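PDB 6JYZ: putative secreted endoglycosylceramidase from Rhodococcus hoagii, which probably hydrolyses the O-glycosidic bond of galactosylceramide-type glycolipids, acting as an endogalactosylceramidase of glycosyl hydrolase family 5. Local coordinates for residues N46-N51 with S361-C366; L267-G272 with H292-S297; G357-W362 with Q381-R386. One frame throughout, in Å; residues are numbered along the deposited sequence.

Contact 1 of 3, residues N46-N51 with S361-C366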
ATOM      1  N   ASN A  46      -3.256   4.477  -1.024  1.00  8.71           N
ATOM      2  CA  ASN A  46      -3.536   3.444  -2.018  1.00  9.45           C
ATOM      3  C   ASN A  46      -4.450   4.004  -3.128  1.00  9.61           C
ATOM      4  O   ASN A  46      -5.454   4.675  -2.849  1.00 10.46           O
ATOM      5  CB  ASN A  46      -4.234   2.255  -1.359  1.00  9.00           C
ATOM      6  CG  ASN A  46      -3.266   1.420  -0.556  1.00  8.76           C
ATOM      7  OD1 ASN A  46      -2.702   0.455  -1.110  1.00  9.23           O
ATOM      8  ND2 ASN A  46      -3.009   1.754   0.700  1.00  9.41           N
ATOM      9  N   VAL A  47      -4.087   3.655  -4.366  1.00  9.67           N
ATOM     10  CA  VAL A  47      -4.832   4.109  -5.552  1.00  9.92           C
ATOM     11  C   VAL A  47      -5.111   2.883  -6.431  1.00  8.78           C
ATOM     12  O   VAL A  47      -4.143   2.280  -6.918  1.00 10.07           O
ATOM     13  CB  VAL A  47      -3.980   5.150  -6.303  1.00 12.14           C
ATOM     14  CG1 VAL A  47      -4.594   5.477  -7.664  1.00 14.02           C
ATOM     15  CG2 VAL A  47      -3.853   6.439  -5.439  1.00 12.51           C
ATOM     16  N   ASN A  48      -6.377   2.555  -6.601  1.00  9.20           N
ATOM     17  CA  ASN A  48      -6.764   1.325  -7.281  1.00 10.03           C
ATOM     18  C   ASN A  48      -7.297   1.557  -8.695  1.00  9.80           C
ATOM     19  O   ASN A  48      -7.826   0.607  -9.264  1.00 10.12           O
ATOM     20  CB  ASN A  48      -7.763   0.545  -6.448  1.00 10.21           C
ATOM     21  CG  ASN A  48      -9.122   1.166  -6.455  1.00 10.57           C
ATOM     22  OD1 ASN A  48      -9.293   2.290  -6.943  1.00 12.10           O
ATOM     23  ND2 ASN A  48     -10.134   0.445  -5.954  1.00 12.17           N
ATOM     24  N   GLY A  49      -7.116   2.747  -9.281  1.00 10.08           N
ATOM     25  CA  GLY A  49      -7.749   3.003 -10.580  1.00 10.65           C
ATOM     26  C   GLY A  49      -7.276   2.089 -11.691  1.00 10.79           C
ATOM     27  O   GLY A  49      -8.031   1.975 -12.680  1.00 12.17           O
ATOM     28  N   LEU A  50      -6.120   1.458 -11.597  1.00 10.29           N
ATOM     29  CA  LEU A  50      -5.673   0.528 -12.633  1.00 10.66           C
ATOM     30  C   LEU A  50      -5.952  -0.926 -12.256  1.00 10.80           C
ATOM     31  O   LEU A  50      -5.630  -1.828 -13.030  1.00 11.55           O
ATOM     32  CB  LEU A  50      -4.172   0.674 -12.868  1.00 11.83           C
ATOM     33  CG  LEU A  50      -3.740   2.090 -13.226  1.00 12.07           C
ATOM     34  CD1 LEU A  50      -2.265   2.044 -13.550  1.00 14.74           C
ATOM     35  CD2 LEU A  50      -4.530   2.634 -14.431  1.00 14.54           C
ATOM     36  N   ASN A  51      -6.605  -1.172 -11.128  1.00 10.04           N
ATOM     37  CA  ASN A  51      -6.881  -2.566 -10.731  1.00 10.36           C
ATOM     38  C   ASN A  51      -8.054  -3.111 -11.553  1.00 12.25           C
ATOM     39  O   ASN A  51      -8.869  -2.358 -12.090  1.00 12.16           O
ATOM     40  CB  ASN A  51      -7.116  -2.577  -9.202  1.00 10.39           C
ATOM     41  CG  ASN A  51      -6.872  -3.956  -8.626  1.00 11.47           C
ATOM     42  OD1 ASN A  51      -6.568  -4.951  -9.307  1.00 12.69           O
ATOM     43  ND2 ASN A  51      -7.014  -4.064  -7.305  1.00 12.29           N
ATOM     44  N   SER A 361      -8.346   4.267   1.520  1.00  9.57           N
ATOM     45  CA  SER A 361      -7.776   4.377   0.178  1.00  9.96           C
ATOM     46  C   SER A 361      -8.167   5.721  -0.418  1.00 10.39           C
ATOM     47  O   SER A 361      -9.023   6.449   0.123  1.00 10.79           O
ATOM     48  CB  SER A 361      -8.255   3.256  -0.694  1.00 10.80           C
ATOM     49  OG  SER A 361      -9.635   3.399  -0.941  1.00 12.07           O
ATOM     50  N   TRP A 362      -7.591   6.028  -1.575  1.00  9.86           N
ATOM     51  CA  TRP A 362      -7.882   7.279  -2.275  1.00 10.26           C
ATOM     52  C   TRP A 362      -9.315   7.330  -2.723  1.00 11.38           C
ATOM     53  O   TRP A 362     -10.019   8.339  -2.454  1.00 12.47           O
ATOM     54  CB  TRP A 362      -6.903   7.406  -3.431  1.00 10.80           C
ATOM     55  CG  TRP A 362      -7.091   8.664  -4.227  1.00 11.02           C
ATOM     56  CD1 TRP A 362      -7.512   8.757  -5.509  1.00 12.37           C
ATOM     57  CD2 TRP A 362      -6.789   9.966  -3.757  1.00 12.79           C
ATOM     58  NE1 TRP A 362      -7.575  10.089  -5.857  1.00 13.73           N
ATOM     59  CE2 TRP A 362      -7.117  10.834  -4.813  1.00 12.60           C
ATOM     60  CE3 TRP A 362      -6.311  10.485  -2.546  1.00 12.90           C
ATOM     61  CZ2 TRP A 362      -7.011  12.229  -4.680  1.00 15.95           C
ATOM     62  CZ3 TRP A 362      -6.217  11.873  -2.398  1.00 15.22           C
ATOM     63  CH2 TRP A 362      -6.573  12.706  -3.468  1.00 16.80           C
ATOM     64  N   THR A 363      -9.768   6.331  -3.496  1.00 11.53           N
ATOM     65  CA  THR A 363     -11.166   6.317  -3.972  1.00 12.48           C
ATOM     66  C   THR A 363     -11.686   4.894  -3.953  1.00 12.73           C
ATOM     67  O   THR A 363     -10.948   3.926  -4.271  1.00 13.11           O
ATOM     68  CB  THR A 363     -11.330   6.822  -5.432  1.00 14.89           C
ATOM     69  OG1 THR A 363     -10.390   6.206  -6.287  1.00 16.64           O
ATOM     70  CG2 THR A 363     -11.132   8.331  -5.555  1.00 16.36           C
ATOM     71  N   GLN A 364     -12.965   4.730  -3.688  1.00 13.27           N
ATOM     72  CA  GLN A 364     -13.694   3.471  -3.865  1.00 12.50           C
ATOM     73  C   GLN A 364     -14.932   3.807  -4.696  1.00 14.24           C
ATOM     74  O   GLN A 364     -15.696   4.681  -4.273  1.00 15.20           O
ATOM     75  CB  GLN A 364     -14.037   2.906  -2.504  1.00 14.70           C
ATOM     76  CG  GLN A 364     -14.800   1.584  -2.661  1.00 14.71           C
ATOM     77  CD  GLN A 364     -14.884   0.848  -1.363  1.00 17.35           C
ATOM     78  OE1 GLN A 364     -15.941   0.826  -0.712  1.00 21.88           O
ATOM     79  NE2 GLN A 364     -13.786   0.206  -1.000  1.00 15.97           N
ATOM     80  N   ALA A 365     -15.145   3.082  -5.794  1.00 13.52           N
ATOM     81  CA  ALA A 365     -16.271   3.342  -6.688  1.00 13.74           C
ATOM     82  C   ALA A 365     -17.488   2.549  -6.256  1.00 14.46           C
ATOM     83  O   ALA A 365     -17.503   1.678  -5.401  1.00 14.10           O
ATOM     84  CB  ALA A 365     -15.885   2.851  -8.043  1.00 14.40           C
ATOM     85  N   CYS A 366     -18.618   2.906  -6.889  1.00 14.14           N
ATOM     86  CA  CYS A 366     -19.899   2.377  -6.483  1.00 15.55           C
ATOM     87  C   CYS A 366     -20.075   0.879  -6.763  1.00 14.96           C
ATOM     88  O   CYS A 366     -20.799   0.212  -6.040  1.00 16.42           O
ATOM     89  CB  CYS A 366     -20.988   3.124  -7.276  1.00 16.82           C
ATOM     90  SG  CYS A 366     -21.021   4.904  -6.948  1.00 21.42           S
TER
HETATM   91  O   HOH W   1      -8.128   4.059  -4.632  1.00 12.12           O
HETATM   92  O   HOH W   2     -13.081   1.027  -6.385  1.00 13.54           O
HETATM   93  O   HOH W   3     -11.344   3.863  -7.608  1.00 24.33           O

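Contact 2 of 3, residues L267-G272 with H292-S297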
ATOM      1  N   LEU A 267      -3.273 -12.701   7.605  1.00  8.92           N
ATOM      2  CA  LEU A 267      -3.666 -12.767   9.009  1.00  9.41           C
ATOM      3  C   LEU A 267      -3.202 -11.561   9.785  1.00  9.25           C
ATOM      4  O   LEU A 267      -3.870 -11.166  10.764  1.00  9.74           O
ATOM      5  CB  LEU A 267      -3.124 -14.047   9.662  1.00 10.59           C
ATOM      6  CG  LEU A 267      -3.697 -15.313   9.036  1.00 11.60           C
ATOM      7  CD1 LEU A 267      -2.974 -16.535   9.635  1.00 14.90           C
ATOM      8  CD2 LEU A 267      -5.192 -15.467   9.206  1.00 15.00           C
ATOM      9  N   TRP A 268      -2.079 -10.932   9.459  1.00  8.56           N
ATOM     10  CA  TRP A 268      -1.653  -9.735  10.214  1.00  8.84           C
ATOM     11  C   TRP A 268      -2.721  -8.679  10.151  1.00  9.24           C
ATOM     12  O   TRP A 268      -2.932  -7.939  11.140  1.00  9.60           O
ATOM     13  CB  TRP A 268      -0.334  -9.205   9.619  1.00  9.09           C
ATOM     14  CG  TRP A 268       0.339  -8.193  10.519  1.00  8.80           C
ATOM     15  CD1 TRP A 268      -0.111  -6.930  10.854  1.00  9.27           C
ATOM     16  CD2 TRP A 268       1.572  -8.383  11.213  1.00  8.89           C
ATOM     17  NE1 TRP A 268       0.786  -6.339  11.732  1.00  9.61           N
ATOM     18  CE2 TRP A 268       1.808  -7.205  11.974  1.00  8.93           C
ATOM     19  CE3 TRP A 268       2.521  -9.396  11.252  1.00  9.27           C
ATOM     20  CZ2 TRP A 268       2.959  -7.054  12.760  1.00  9.44           C
ATOM     21  CZ3 TRP A 268       3.659  -9.254  12.040  1.00  9.80           C
ATOM     22  CH2 TRP A 268       3.859  -8.092  12.800  1.00  9.53           C
ATOM     23  N   SER A 269      -3.428  -8.557   9.033  1.00  8.72           N
ATOM     24  CA  SER A 269      -4.471  -7.548   8.892  1.00  9.71           C
ATOM     25  C   SER A 269      -5.692  -7.798   9.737  1.00 11.03           C
ATOM     26  O   SER A 269      -6.557  -6.877   9.783  1.00 12.58           O
ATOM     27  CB  SER A 269      -4.913  -7.438   7.439  1.00 10.01           C
ATOM     28  OG  SER A 269      -3.797  -7.054   6.671  1.00 10.97           O
ATOM     29  N   ALA A 270      -5.837  -8.988  10.326  1.00 10.50           N
ATOM     30  CA  ALA A 270      -6.963  -9.277  11.230  1.00 10.92           C
ATOM     31  C   ALA A 270      -6.532  -9.418  12.678  1.00  9.77           C
ATOM     32  O   ALA A 270      -7.403  -9.348  13.568  1.00 10.67           O
ATOM     33  CB  ALA A 270      -7.599 -10.577  10.761  1.00 13.81           C
ATOM     34  N   PHE A 271      -5.259  -9.598  12.978  1.00  9.83           N
ATOM     35  CA  PHE A 271      -4.825  -9.865  14.341  1.00 10.07           C
ATOM     36  C   PHE A 271      -3.782  -8.882  14.831  1.00 10.74           C
ATOM     37  O   PHE A 271      -3.554  -8.829  16.066  1.00 10.91           O
ATOM     38  CB  PHE A 271      -4.203 -11.272  14.453  1.00 11.56           C
ATOM     39  CG  PHE A 271      -5.240 -12.352  14.243  1.00 11.97           C
ATOM     40  CD1 PHE A 271      -6.114 -12.662  15.311  1.00 14.58           C
ATOM     41  CD2 PHE A 271      -5.536 -12.869  12.996  1.00 15.25           C
ATOM     42  CE1 PHE A 271      -7.110 -13.621  15.116  1.00 15.62           C
ATOM     43  CE2 PHE A 271      -6.577 -13.782  12.802  1.00 16.74           C
ATOM     44  CZ  PHE A 271      -7.332 -14.143  13.900  1.00 16.01           C
ATOM     45  N   GLY A 272      -3.080  -8.141  13.961  1.00 10.21           N
ATOM     46  CA  GLY A 272      -2.074  -7.209  14.413  1.00 10.78           C
ATOM     47  C   GLY A 272      -0.718  -7.848  14.615  1.00  9.80           C
ATOM     48  O   GLY A 272       0.221  -7.202  15.097  1.00 10.40           O
ATOM     49  N   HIS A 292       0.133  -4.559   7.407  1.00  8.35           N
ATOM     50  CA  HIS A 292      -0.984  -3.628   7.357  1.00  9.14           C
ATOM     51  C   HIS A 292      -1.513  -3.448   8.765  1.00  9.16           C
ATOM     52  O   HIS A 292      -1.936  -4.407   9.417  1.00  9.39           O
ATOM     53  CB  HIS A 292      -2.090  -4.083   6.392  1.00  8.51           C
ATOM     54  CG  HIS A 292      -1.523  -4.229   5.000  1.00  8.86           C
ATOM     55  ND1 HIS A 292      -2.251  -4.814   3.975  1.00  9.26           N
ATOM     56  CD2 HIS A 292      -0.325  -3.823   4.475  1.00  8.75           C
ATOM     57  CE1 HIS A 292      -1.500  -4.752   2.855  1.00  8.84           C
ATOM     58  NE2 HIS A 292      -0.321  -4.174   3.117  1.00  9.33           N
ATOM     59  N   LEU A 293      -1.404  -2.207   9.243  1.00  9.49           N
ATOM     60  CA  LEU A 293      -1.613  -1.934  10.700  1.00  9.18           C
ATOM     61  C   LEU A 293      -3.048  -1.561  10.985  1.00  9.40           C
ATOM     62  O   LEU A 293      -3.414  -0.378  11.071  1.00  9.86           O
ATOM     63  CB  LEU A 293      -0.653  -0.834  11.155  1.00  9.76           C
ATOM     64  CG  LEU A 293       0.822  -1.127  10.925  1.00 10.14           C
ATOM     65  CD1 LEU A 293       1.715  -0.022  11.545  1.00 12.21           C
ATOM     66  CD2 LEU A 293       1.243  -2.447  11.564  1.00 11.24           C
ATOM     67  N   TYR A 294      -3.895  -2.584  11.102  1.00 10.36           N
ATOM     68  CA  TYR A 294      -5.334  -2.431  11.243  1.00 10.44           C
ATOM     69  C   TYR A 294      -5.829  -2.612  12.691  1.00  9.80           C
ATOM     70  O   TYR A 294      -7.053  -2.650  12.896  1.00 10.40           O
ATOM     71  CB  TYR A 294      -6.078  -3.386  10.285  1.00  9.81           C
ATOM     72  CG  TYR A 294      -6.121  -2.876   8.853  1.00  9.34           C
ATOM     73  CD1 TYR A 294      -6.705  -1.660   8.501  1.00 10.23           C
ATOM     74  CD2 TYR A 294      -5.590  -3.601   7.802  1.00 10.83           C
ATOM     75  CE1 TYR A 294      -6.836  -1.233   7.187  1.00 10.28           C
ATOM     76  CE2 TYR A 294      -5.702  -3.216   6.468  1.00 10.77           C
ATOM     77  CZ  TYR A 294      -6.322  -2.024   6.173  1.00 10.71           C
ATOM     78  OH  TYR A 294      -6.524  -1.566   4.893  1.00 12.14           O
ATOM     79  N   SER A 295      -4.915  -2.638  13.672  1.00  9.41           N
ATOM     80  CA  SER A 295      -5.318  -2.735  15.074  1.00 10.05           C
ATOM     81  C   SER A 295      -6.243  -1.576  15.441  1.00 10.85           C
ATOM     82  O   SER A 295      -5.995  -0.415  15.120  1.00 10.63           O
ATOM     83  CB  SER A 295      -4.163  -2.822  15.975  1.00 11.00           C
ATOM     84  OG  SER A 295      -3.363  -3.982  15.700  1.00 11.46           O
ATOM     85  N   GLN A 296      -7.320  -1.942  16.129  1.00 10.40           N
ATOM     86  CA  GLN A 296      -8.387  -1.029  16.592  1.00 11.68           C
ATOM     87  C   GLN A 296      -9.130  -0.409  15.431  1.00 10.89           C
ATOM     88  O   GLN A 296      -9.891   0.579  15.617  1.00 13.44           O
ATOM     89  CB  GLN A 296      -7.920   0.005  17.626  1.00 12.08           C
ATOM     90  CG  GLN A 296      -7.337  -0.698  18.802  1.00 13.39           C
ATOM     91  CD  GLN A 296      -7.176   0.202  19.999  1.00 14.67           C
ATOM     92  OE1 GLN A 296      -6.263   1.007  20.126  1.00 13.95           O
ATOM     93  NE2 GLN A 296      -8.077   0.014  20.955  1.00 21.77           N
ATOM     94  N   SER A 297      -9.026  -0.972  14.219  1.00 11.10           N
ATOM     95  CA  SER A 297      -9.839  -0.616  13.094  1.00 10.59           C
ATOM     96  C   SER A 297     -10.724  -1.801  12.681  1.00 12.18           C
ATOM     97  O   SER A 297     -11.937  -1.757  12.805  1.00 13.11           O
ATOM     98  CB  SER A 297      -9.035  -0.088  11.888  1.00 10.93           C
ATOM     99  OG  SER A 297      -9.915   0.214  10.865  1.00 11.73           O
TER
HETATM  100  O   HOH W   4      -3.868  -5.395  12.019  1.00 11.09           O
HETATM  101  O   HOH W   5      -0.898  -7.210   6.941  1.00 10.63           O

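Contact 3 of 3, residues G357-W362 with Q381-R386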
ATOM      1  N   GLY A 357       3.768   5.201   5.274  1.00  9.96           N
ATOM      2  CA  GLY A 357       2.760   4.231   4.933  1.00  9.61           C
ATOM      3  C   GLY A 357       1.706   4.811   4.016  1.00  9.25           C
ATOM      4  O   GLY A 357       1.780   5.977   3.599  1.00 10.36           O
ATOM      5  N   ALA A 358       0.709   3.982   3.669  1.00  9.13           N
ATOM      6  CA  ALA A 358      -0.310   4.372   2.694  1.00  8.87           C
ATOM      7  C   ALA A 358      -1.687   4.074   3.252  1.00  9.10           C
ATOM      8  O   ALA A 358      -2.025   2.912   3.553  1.00 10.11           O
ATOM      9  CB  ALA A 358      -0.078   3.662   1.344  1.00  9.78           C
ATOM     10  N   TRP A 359      -2.527   5.132   3.323  1.00  8.52           N
ATOM     11  CA  TRP A 359      -3.912   4.994   3.734  1.00  9.25           C
ATOM     12  C   TRP A 359      -4.706   4.203   2.717  1.00  8.88           C
ATOM     13  O   TRP A 359      -4.537   4.384   1.510  1.00  9.45           O
ATOM     14  CB  TRP A 359      -4.458   6.429   3.846  1.00  9.19           C
ATOM     15  CG  TRP A 359      -5.935   6.556   4.035  1.00  9.21           C
ATOM     16  CD1 TRP A 359      -6.868   6.754   3.065  1.00  9.95           C
ATOM     17  CD2 TRP A 359      -6.626   6.656   5.305  1.00  9.14           C
ATOM     18  NE1 TRP A 359      -8.123   6.951   3.641  1.00  9.82           N
ATOM     19  CE2 TRP A 359      -8.000   6.911   4.990  1.00  9.58           C
ATOM     20  CE3 TRP A 359      -6.241   6.585   6.648  1.00 10.27           C
ATOM     21  CZ2 TRP A 359      -8.965   7.134   5.990  1.00 10.41           C
ATOM     22  CZ3 TRP A 359      -7.206   6.799   7.632  1.00 10.23           C
ATOM     23  CH2 TRP A 359      -8.539   7.072   7.298  1.00 10.64           C
ATOM     24  N   TRP A 360      -5.611   3.355   3.213  1.00  9.37           N
ATOM     25  CA  TRP A 360      -6.610   2.681   2.355  1.00  9.85           C
ATOM     26  C   TRP A 360      -7.897   3.515   2.509  1.00  9.77           C
ATOM     27  O   TRP A 360      -8.483   3.420   3.597  1.00 10.63           O
ATOM     28  CB  TRP A 360      -6.827   1.217   2.774  1.00 11.16           C
ATOM     29  CG  TRP A 360      -7.733   0.551   1.783  1.00 10.90           C
ATOM     30  CD1 TRP A 360      -9.112   0.559   1.769  1.00 12.08           C
ATOM     31  CD2 TRP A 360      -7.311  -0.071   0.543  1.00 10.37           C
ATOM     32  NE1 TRP A 360      -9.557  -0.079   0.631  1.00 11.55           N
ATOM     33  CE2 TRP A 360      -8.482  -0.421  -0.147  1.00 10.36           C
ATOM     34  CE3 TRP A 360      -6.073  -0.365  -0.003  1.00 10.12           C
ATOM     35  CZ2 TRP A 360      -8.433  -1.070  -1.398  1.00 10.70           C
ATOM     36  CZ3 TRP A 360      -6.016  -0.955  -1.259  1.00 11.10           C
ATOM     37  CH2 TRP A 360      -7.186  -1.306  -1.923  1.00 10.64           C
ATOM     38  N   SER A 361      -8.346   4.267   1.520  1.00  9.57           N
ATOM     39  CA  SER A 361      -7.776   4.377   0.178  1.00  9.96           C
ATOM     40  C   SER A 361      -8.167   5.721  -0.418  1.00 10.39           C
ATOM     41  O   SER A 361      -9.023   6.449   0.123  1.00 10.79           O
ATOM     42  CB  SER A 361      -8.255   3.256  -0.694  1.00 10.80           C
ATOM     43  OG  SER A 361      -9.635   3.399  -0.941  1.00 12.07           O
ATOM     44  N   TRP A 362      -7.591   6.028  -1.575  1.00  9.86           N
ATOM     45  CA  TRP A 362      -7.882   7.279  -2.275  1.00 10.26           C
ATOM     46  C   TRP A 362      -9.315   7.330  -2.723  1.00 11.38           C
ATOM     47  O   TRP A 362     -10.019   8.339  -2.454  1.00 12.47           O
ATOM     48  CB  TRP A 362      -6.903   7.406  -3.431  1.00 10.80           C
ATOM     49  CG  TRP A 362      -7.091   8.664  -4.227  1.00 11.02           C
ATOM     50  CD1 TRP A 362      -7.512   8.757  -5.509  1.00 12.37           C
ATOM     51  CD2 TRP A 362      -6.789   9.966  -3.757  1.00 12.79           C
ATOM     52  NE1 TRP A 362      -7.575  10.089  -5.857  1.00 13.73           N
ATOM     53  CE2 TRP A 362      -7.117  10.834  -4.813  1.00 12.60           C
ATOM     54  CE3 TRP A 362      -6.311  10.485  -2.546  1.00 12.90           C
ATOM     55  CZ2 TRP A 362      -7.011  12.229  -4.680  1.00 15.95           C
ATOM     56  CZ3 TRP A 362      -6.217  11.873  -2.398  1.00 15.22           C
ATOM     57  CH2 TRP A 362      -6.573  12.706  -3.468  1.00 16.80           C
ATOM     58  N   GLN A 381     -19.552   6.213  -1.186  1.00 16.16           N
ATOM     59  CA  GLN A 381     -18.401   5.363  -0.858  1.00 15.84           C
ATOM     60  C   GLN A 381     -17.174   6.216  -0.689  1.00 16.19           C
ATOM     61  O   GLN A 381     -17.019   7.245  -1.322  1.00 20.16           O
ATOM     62  CB  GLN A 381     -18.033   4.540  -2.087  1.00 18.07           C
ATOM     63  CG  GLN A 381     -19.147   3.675  -2.655  1.00 20.80           C
ATOM     64  CD  GLN A 381     -19.515   2.642  -1.649  1.00 20.70           C
ATOM     65  OE1 GLN A 381     -18.679   2.007  -0.981  1.00 23.28           O
ATOM     66  NE2 GLN A 381     -20.810   2.445  -1.492  1.00 29.51           N
ATOM     67  N   GLY A 382     -16.272   5.690   0.152  1.00 15.63           N
ATOM     68  CA  GLY A 382     -14.947   6.304   0.295  1.00 16.73           C
ATOM     69  C   GLY A 382     -14.769   6.846   1.708  1.00 16.14           C
ATOM     70  O   GLY A 382     -15.683   7.367   2.347  1.00 16.15           O
ATOM     71  N   ASN A 383     -13.529   6.707   2.228  1.00 13.86           N
ATOM     72  CA  ASN A 383     -13.164   7.300   3.514  1.00 13.04           C
ATOM     73  C   ASN A 383     -12.206   8.470   3.367  1.00 13.84           C
ATOM     74  O   ASN A 383     -11.756   8.986   4.392  1.00 15.07           O
ATOM     75  CB  ASN A 383     -12.578   6.253   4.503  1.00 12.21           C
ATOM     76  CG  ASN A 383     -11.317   5.607   3.920  1.00 11.45           C
ATOM     77  OD1 ASN A 383     -10.873   5.915   2.802  1.00 11.64           O
ATOM     78  ND2 ASN A 383     -10.752   4.729   4.720  1.00 11.18           N
ATOM     79  N   LEU A 384     -11.979   8.939   2.142  1.00 13.00           N
ATOM     80  CA  LEU A 384     -11.099  10.072   1.926  1.00 13.15           C
ATOM     81  C   LEU A 384     -11.764  10.914   0.868  1.00 13.79           C
ATOM     82  O   LEU A 384     -12.170  12.042   1.185  1.00 16.67           O
ATOM     83  CB  LEU A 384      -9.669   9.621   1.576  1.00 13.48           C
ATOM     84  CG  LEU A 384      -8.706  10.767   1.269  1.00 14.03           C
ATOM     85  CD1 LEU A 384      -8.698  11.866   2.352  1.00 15.81           C
ATOM     86  CD2 LEU A 384      -7.279  10.256   1.047  1.00 14.84           C
ATOM     87  N   ASN A 385     -11.789  10.507  -0.383  1.00 13.81           N
ATOM     88  CA  ASN A 385     -12.649  11.152  -1.383  1.00 13.55           C
ATOM     89  C   ASN A 385     -13.994  10.478  -1.358  1.00 16.94           C
ATOM     90  O   ASN A 385     -14.075   9.263  -1.456  1.00 17.95           O
ATOM     91  CB  ASN A 385     -12.023  11.006  -2.753  1.00 13.70           C
ATOM     92  CG  ASN A 385     -10.754  11.815  -2.790  1.00 17.99           C
ATOM     93  OD1 ASN A 385     -10.791  13.067  -2.864  1.00 19.78           O
ATOM     94  ND2 ASN A 385      -9.586  11.175  -2.676  1.00 17.23           N
ATOM     95  N   ARG A 386     -15.044  11.274  -1.196  1.00 16.74           N
ATOM     96  CA  ARG A 386     -16.392  10.791  -1.156  1.00 18.23           C
ATOM     97  C   ARG A 386     -16.965  10.790  -2.569  1.00 16.50           C
ATOM     98  O   ARG A 386     -16.789  11.750  -3.348  1.00 18.18           O
ATOM     99  CB  ARG A 386     -17.165  11.882  -0.411  1.00 19.25           C
ATOM    100  CG  ARG A 386     -18.644  11.516  -0.270  1.00 24.74           C
ATOM    101  CD  ARG A 386     -19.466  12.629   0.403  1.00 26.65           C
ATOM    102  NE  ARG A 386     -18.988  12.799   1.788  1.00 27.88           N
ATOM    103  CZ  ARG A 386     -18.222  13.806   2.251  1.00 25.89           C
ATOM    104  NH1 ARG A 386     -17.834  14.789   1.457  1.00 25.66           N
ATOM    105  NH2 ARG A 386     -17.928  13.849   3.531  1.00 24.87           N
TER
HETATM  106  O   HOH W   6     -11.811   7.301  -0.277  1.00 14.88           O
HETATM  107  O   HOH W   7     -11.913   4.307   0.348  1.00 23.88           O

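Contact 1 of 3, residues N46-N51 with S361-C366
In Val47 CG1 stands anti to the backbone N (chi1 170°), which leaves CG2 beside that N, and in Trp362 CG is likewise anti (chi1 -180°), which lets the two side chains run alongside each other in one direction. CG2 of Val47 meets CB of Trp362 at 3.8 Å, valine being a branched apolar side chain that lets one methyl rest against the tryptophan. The direct bond runs between backbones: Trp362 N donates to Asn46 O over 2.8 Å. Beyond it the chains separate and water fills in. One molecule accepts from both Asn48 N and Thr363 N. The Asn48 carboxamide uses both its ends: OD1 takes a proton at 2.7 Å from a water that also binds Thr363 OG1 at 2.9 Å, and ND2 gives to another, 3.0 Å away, that accepts from Ala365 N. ND2 is also bonded to Tyr53 OH. A leucine in place of Asn48 would probably leave these two waters with their Thr363 and Ala365 partners but none on this side, and Tyr53 OH without its ND2. A group that donates and accepts at once thus suits a seam in which buried loop polar atoms are satisfied largely through ordered water.

Contact 2 of 3, residues L267-G272 with H292-S297
Ser269 OG is gripped by a water, which donates to it over 2.9 Å, and by a hydrogen bond to Glu222 OE2, while resting 3.4 Å from CB of His292. The same water accepts from His292 N at 2.9 Å, and His292 ND1 also bonds Glu222 OE2, so the carboxylate and the water together hold serine and histidine in place. Serine suits the spot because its short hydroxyl can meet the water and Glu222 while CB stays against Tyr294; its OG, beside the backbone N (chi1 -61°), is turned to that water and to Glu222. A second water links the backbones, donating to Trp268 O at 2.8 Å and accepting from Tyr294 N at 3.0 Å.

Around these bridges the side chains pack closely. His292 O lies at the indole edge, near the ring plane, 3.4 Å from CD1 of Trp268. Alongside it CD2 of Leu293 approaches NE1 of Trp268 at 3.9 Å. CB of Ser269 meets the edge of the Tyr294 ring, and the tyrosine OH bonds Glu329. Where the helix ends, Gly272 takes a positive phi of 86°, and a CB there would run into Ser295 OG and the carbonyl O of Phe271.

The contact joins the loops following strands 259-262 and 287-289 at the end of the barrel where Glu222 and Glu329 lie, the end that holds the active site in this family. Trp268 and Leu293 face helix 307-321, touching Ala314, and Leu293 also reaches Phe346 on helix 336-353.

Contact 3 of 3, residues G357-W362 with Q381-R386
The carboxamide of Asn383 pairs with both polar groups of a cis peptide, Trp360-Ser361, just after the last strand of the (beta/alpha)8 barrel; cis geometry puts C=O and N-H on one side. CG of Asn383 lies between its backbone N and carbonyl carbon (chi1 60°), which brings the amide up to that peptide. Asn383 ND2 gives a straight bond to Trp360 O (2.9 Å, 169°) within its amide plane, and also bonds Trp332 O. OD1 accepts from Ser361 N at 3.3 Å on a lone pair. It is claimed again by Trp359 NE1, which comes from above the carbonyl plane at 3.1 Å, and by a water that also binds Ser361 OG. The backbone Asn383 O is buried without a partner.

Two residues further on, Asn385 serves a single acceptor: its ND2 bonds Trp362 O at 2.9 Å, backed weakly by its backbone N. That same ND2 stands over the centre of the Trp362 ring, the amide plane turned 68° from the indole, whose own NE1 is bonded to Asp70. Leu384 suits its place because one branched methyl, CD2, touches both indoles, 3.7 Å from Trp362 CE3 and 4.1 Å from Trp359 CD1.

In the fold
From the N terminus, strand 38-47 ends in 46-51, the first half of contact 1, whose partner 361-366 arrives some 310 residues later, after the chain has gone round the barrel. Contact 2 opens and closes within that long excursion, joining neighbouring loops after strands 259-262 and 287-289. Contact 3 begins on 357-362, overlapping the second half of contact 1 in Ser361 and Trp362, and closes at 381-386 on a small hairpin. Contact 3 therefore opens where contact 1 closes, beside the paired first and last barrel strands, their centres about 8 Å apart. Contact 2 lies farther off, about 17 Å from contact 3 between centres, but touches it through Tyr294 and Trp360.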